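Local coordinates for malate dehydrogenase (Picrophilus torridus, PDB 4BGV) that catalyses the reversible, NAD-dependent oxidation of malate to oxaloacetate, a step of the tricarboxylic acid cycle, at the interface of chains A and B. Residues are numbered along the deposited sequence; one frame, centred on the assembly and turned at random. Chains: chain A/B, Malate dehydrogenase.

The interface of chains A and B. Residues chain A 277, 289, 291; chain B 167, 196, 201.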
# COMPACT_ATOMS: atom_id res chain seq x y z
N PRO A 277 -18.44 -1.55 -21.80
CA PRO A 277 -18.26 -1.25 -20.37
C PRO A 277 -19.04 -2.21 -19.49
O PRO A 277 -20.26 -2.39 -19.69
CB PRO A 277 -18.86 0.16 -20.22
CG PRO A 277 -19.17 0.65 -21.58
CD PRO A 277 -19.24 -0.53 -22.50
N TYR A 289 -23.26 -1.96 -19.44
CA TYR A 289 -23.85 -0.65 -19.66
C TYR A 289 -24.12 -0.45 -21.15
O TYR A 289 -23.27 -0.73 -21.99
CB TYR A 289 -22.95 0.44 -19.11
CG TYR A 289 -22.79 0.32 -17.60
CD1 TYR A 289 -21.82 -0.50 -17.04
CD2 TYR A 289 -23.67 0.98 -16.75
CE1 TYR A 289 -21.69 -0.62 -15.65
CE2 TYR A 289 -23.55 0.87 -15.37
CZ TYR A 289 -22.55 0.07 -14.83
OH TYR A 289 -22.45 -0.04 -13.46
N LEU A 291 -24.44 1.95 -24.09
CA LEU A 291 -24.07 3.31 -24.48
C LEU A 291 -24.95 3.87 -25.59
O LEU A 291 -25.49 3.13 -26.39
CB LEU A 291 -22.61 3.34 -24.95
CG LEU A 291 -21.56 2.87 -23.95
CD1 LEU A 291 -20.20 2.82 -24.62
CD2 LEU A 291 -21.54 3.79 -22.74
N VAL B 167 -21.38 0.54 -7.54
CA VAL B 167 -20.14 0.49 -8.33
C VAL B 167 -18.97 0.92 -7.45
O VAL B 167 -19.16 1.52 -6.38
CB VAL B 167 -20.20 1.41 -9.58
CG1 VAL B 167 -21.27 0.93 -10.56
CG2 VAL B 167 -20.46 2.88 -9.17
N ILE B 196 -19.25 7.49 -18.16
CA ILE B 196 -20.67 7.47 -18.53
C ILE B 196 -21.40 8.49 -17.66
O ILE B 196 -21.35 8.39 -16.44
CB ILE B 196 -21.27 6.06 -18.32
CG1 ILE B 196 -20.50 5.03 -19.14
CG2 ILE B 196 -22.75 6.03 -18.74
CD1 ILE B 196 -20.85 3.59 -18.80
N LEU B 201 -27.51 7.29 -16.03
CA LEU B 201 -27.56 6.16 -15.09
C LEU B 201 -28.58 6.27 -13.95
O LEU B 201 -29.00 5.25 -13.39
CB LEU B 201 -26.17 5.95 -14.49
CG LEU B 201 -25.06 5.68 -15.50
CD1 LEU B 201 -23.68 5.67 -14.81
CD2 LEU B 201 -25.33 4.34 -16.19
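A:Tyr289, A:Leu291 and A:Pro277 meet B:Ile196, B:Leu201 and B:Val167 in an apolar patch of a two-fold symmetric subunit interface, which joins two copies within the deposited tetramer and probably helps to hold them together. A:Tyr289 is the hub: a long aromatic side chain can meet three aliphatic neighbours. Its CG lies anti to the carbonyl carbon (chi1 -64°), which sends the ring towards chain B. The delta-methyl CD1 of B:Ile196 lies over one face at the ring's base, 3.8 Å from A:Tyr289 CB. Methyl CD2 of B:Leu201, 3.8 Å from A:Tyr289 CD2, flanks the CD2–CE2 side, displaced towards that same face; the two side chains cross at about a right angle. The phenol OH of A:Tyr289 reaches methyl CG1 of B:Val167, 3.3 Å away; a short beta-branched residue suits a place beside so long a partner. Replacing A:Tyr289 by alanine removes the whole ring, and would probably leave the methyls of B:Leu201 and B:Val167 without their partner, B:Ile196 with less of its own, and a gap between the subunits. The extended B:Ile196 (chi2 169°) also serves A:Leu291, whose CD2 lies 3.9 Å from its CG1, while A:Pro277 offers a rigid ring at the margin. All six belong to the alpha/beta C-terminal domain: A:Pro277 in strand 272-281, A:Tyr289 and A:Leu291 after strand 284-288, B:Ile196 starting strand 196-197, B:Val167 and B:Leu201 in loops after helices 150-165 and 198-200 (3-10).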